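Local atomic coordinates of DUF3822 family protein (Bacteroides thetaiotaomicron VPI-5482, PDB entry 3HRG), a protein that is of unknown function but has an actin-like ATPase fold, the fold of a superfamily of sugar kinases, Hsp70 chaperones and actins. Residues F22-Y27 with K53-E58. Numbering follows the deposited sequence. Where two conformers were deposited one is given.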
loop_
_atom_site.group_PDB
_atom_site.type_symbol
_atom_site.label_atom_id
_atom_site.label_comp_id
_atom_site.label_asym_id
_atom_site.label_seq_id
_atom_site.Cartn_x
_atom_site.Cartn_y
_atom_site.Cartn_z
ATOM N N PHE A 22 5.822 10.892 3.749
ATOM C CA PHE A 22 4.482 10.772 4.287
ATOM C C PHE A 22 3.514 11.608 3.434
ATOM O O PHE A 22 3.865 12.741 3.028
ATOM C CB PHE A 22 4.365 11.242 5.735
ATOM C CG PHE A 22 5.364 10.631 6.712
ATOM C CD1 PHE A 22 5.849 9.356 6.582
ATOM C CD2 PHE A 22 5.682 11.347 7.867
ATOM C CE1 PHE A 22 6.719 8.819 7.525
ATOM C CE2 PHE A 22 6.548 10.848 8.809
ATOM C CZ PHE A 22 7.073 9.579 8.646
ATOM N N SER A 23 2.307 11.070 3.205
ATOM C CA SER A 23 1.255 11.715 2.423
ATOM C C SER A 23 0.028 11.830 3.267
ATOM O O SER A 23 -0.300 10.926 4.022
ATOM C CB SER A 23 0.879 10.881 1.187
ATOM O OG SER A 23 2.006 10.654 0.422
ATOM N N PHE A 24 -0.685 12.928 3.104
ATOM C CA PHE A 24 -1.871 13.217 3.855
ATOM C C PHE A 24 -2.972 13.703 2.902
ATOM O O PHE A 24 -2.694 14.492 1.994
ATOM C CB PHE A 24 -1.594 14.335 4.848
ATOM C CG PHE A 24 -0.452 14.066 5.780
ATOM C CD1 PHE A 24 0.841 14.380 5.421
ATOM C CD2 PHE A 24 -0.681 13.519 7.017
ATOM C CE1 PHE A 24 1.897 14.131 6.298
ATOM C CE2 PHE A 24 0.349 13.282 7.890
ATOM C CZ PHE A 24 1.637 13.568 7.525
ATOM N N SER A 25 -4.204 13.246 3.090
ATOM C CA SER A 25 -5.308 13.745 2.288
ATOM C C SER A 25 -6.546 13.884 3.164
ATOM O O SER A 25 -6.735 13.142 4.126
ATOM C CB SER A 25 -5.606 12.876 1.091
ATOM O OG SER A 25 -6.033 11.612 1.532
ATOM N N ILE A 26 -7.375 14.842 2.802
ATOM C CA ILE A 26 -8.616 15.140 3.496
ATOM C C ILE A 26 -9.739 14.897 2.492
ATOM O O ILE A 26 -9.695 15.415 1.381
ATOM C CB ILE A 26 -8.590 16.591 4.078
ATOM C CG1 ILE A 26 -7.546 16.657 5.196
ATOM C CG2 ILE A 26 -9.955 16.954 4.622
ATOM C CD1 ILE A 26 -7.475 17.973 5.942
ATOM N N TYR A 27 -10.703 14.057 2.877
ATOM C CA TYR A 27 -11.849 13.690 2.087
ATOM C C TYR A 27 -13.119 14.266 2.732
ATOM O O TYR A 27 -13.351 14.082 3.927
ATOM C CB TYR A 27 -11.967 12.167 1.958
ATOM C CG TYR A 27 -13.284 11.689 1.383
ATOM C CD1 TYR A 27 -13.568 11.812 0.028
ATOM C CD2 TYR A 27 -14.254 11.118 2.200
ATOM C CE1 TYR A 27 -14.776 11.381 -0.498
ATOM C CE2 TYR A 27 -15.463 10.683 1.685
ATOM C CZ TYR A 27 -15.718 10.825 0.343
ATOM O OH TYR A 27 -16.918 10.409 -0.147
ATOM N N LYS A 53 6.868 12.516 14.821
ATOM C CA LYS A 53 6.745 13.508 15.870
ATOM C C LYS A 53 7.070 14.901 15.323
ATOM O O LYS A 53 6.418 15.865 15.699
ATOM C CB LYS A 53 7.602 13.160 17.079
ATOM C CG LYS A 53 7.074 11.946 17.858
ATOM C CD LYS A 53 7.992 11.562 19.004
ATOM C CE LYS A 53 7.422 10.396 19.803
ATOM N NZ LYS A 53 8.260 10.044 20.990
ATOM N N ASN A 54 8.081 14.996 14.461
ATOM C CA ASN A 54 8.424 16.280 13.838
ATOM C C ASN A 54 7.276 16.845 12.984
ATOM O O ASN A 54 6.939 18.002 13.127
ATOM C CB ASN A 54 9.675 16.169 12.941
ATOM C CG ASN A 54 10.961 16.152 13.713
ATOM O OD1 ASN A 54 10.999 16.578 14.866
ATOM N ND2 ASN A 54 12.054 15.699 13.070
ATOM N N VAL A 55 6.671 16.023 12.136
ATOM C CA VAL A 55 5.597 16.531 11.253
ATOM C C VAL A 55 4.337 16.908 12.065
ATOM O O VAL A 55 3.669 17.878 11.727
ATOM C CB VAL A 55 5.236 15.580 10.081
ATOM C CG1 VAL A 55 4.368 14.418 10.539
ATOM C CG2 VAL A 55 4.482 16.356 8.988
ATOM N N PHE A 56 4.035 16.177 13.137
ATOM C CA PHE A 56 2.890 16.533 13.980
ATOM C C PHE A 56 3.179 17.847 14.692
ATOM O O PHE A 56 2.288 18.675 14.828
ATOM C CB PHE A 56 2.523 15.415 14.967
ATOM C CG PHE A 56 1.553 14.442 14.409
ATOM C CD1 PHE A 56 1.942 13.516 13.440
ATOM C CD2 PHE A 56 0.219 14.467 14.815
ATOM C CE1 PHE A 56 1.025 12.629 12.888
ATOM C CE2 PHE A 56 -0.681 13.576 14.289
ATOM C CZ PHE A 56 -0.287 12.670 13.310
ATOM N N HIS A 57 4.426 18.053 15.118
ATOM C CA HIS A 57 4.775 19.307 15.764
ATOM C C HIS A 57 4.675 20.509 14.806
ATOM O O HIS A 57 4.183 21.553 15.189
ATOM C CB HIS A 57 6.182 19.241 16.358
ATOM C CG HIS A 57 6.618 20.524 16.982
ATOM N ND1 HIS A 57 5.947 21.078 18.048
ATOM C CD2 HIS A 57 7.647 21.359 16.702
ATOM C CE1 HIS A 57 6.541 22.199 18.399
ATOM N NE2 HIS A 57 7.580 22.392 17.603
ATOM N N GLU A 58 5.138 20.340 13.580
ATOM C CA GLU A 58 5.171 21.395 12.574
ATOM C C GLU A 58 3.869 21.668 11.836
ATOM O O GLU A 58 3.731 22.747 11.275
ATOM C CB GLU A 58 6.177 21.015 11.474
ATOM C CG GLU A 58 7.651 20.920 11.884
ATOM C CD GLU A 58 8.508 20.122 10.858
ATOM O OE1 GLU A 58 7.962 19.602 9.832
ATOM O OE2 GLU A 58 9.729 19.955 11.104
#
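Val55 on helix 48-58 meets two phenylalanines, Phe22 and Phe24, on strand 22-28, and these three buried side chains carry the direct contact. It is purely apolar. Val55 CG1 reaches both rings: it lies 4.2 Å from Phe24 CZ, the far end of that ring, and 4.3 Å from Phe22 CD2. Val55 CG2 also lies against the tip of the Phe24 ring, 4.2 Å from CZ. The two rings receive CG1 differently. At Phe22 the methyl sits at the ring edge, close to the ring plane; at Phe24 it approaches obliquely, and the two side chains reach for each other from opposite directions. Both phenylalanines point from the strand toward the helix. At chi1 78°, Val55 CG1 falls between the backbone N and the carbonyl carbon, where it can reach Phe22 as well as Phe24, while CG2, anti to the backbone N, stays beside Phe24. Val55 was deposited in two conformers, so this placing of the methyls holds for the one described.

Backbones stay well apart, with Phe22 CA and Val55 CA 9.1 Å from each other, and the area buried between the segments is a modest 118 Å². Phe61 meets Phe24 edge-to-face, and Ile15 and Phe38 from the flanking strands touch the Phe24 side chain.

Helix 48-58 packs here against one of two five-stranded mixed sheets, order 3-2-1-4-5, a repetition consistent with the two-domain actin-like fold. With only dispersion and hydrophobic burial joining the segments, the chemistry fixes proximity but imposes little directional constraint on the helix.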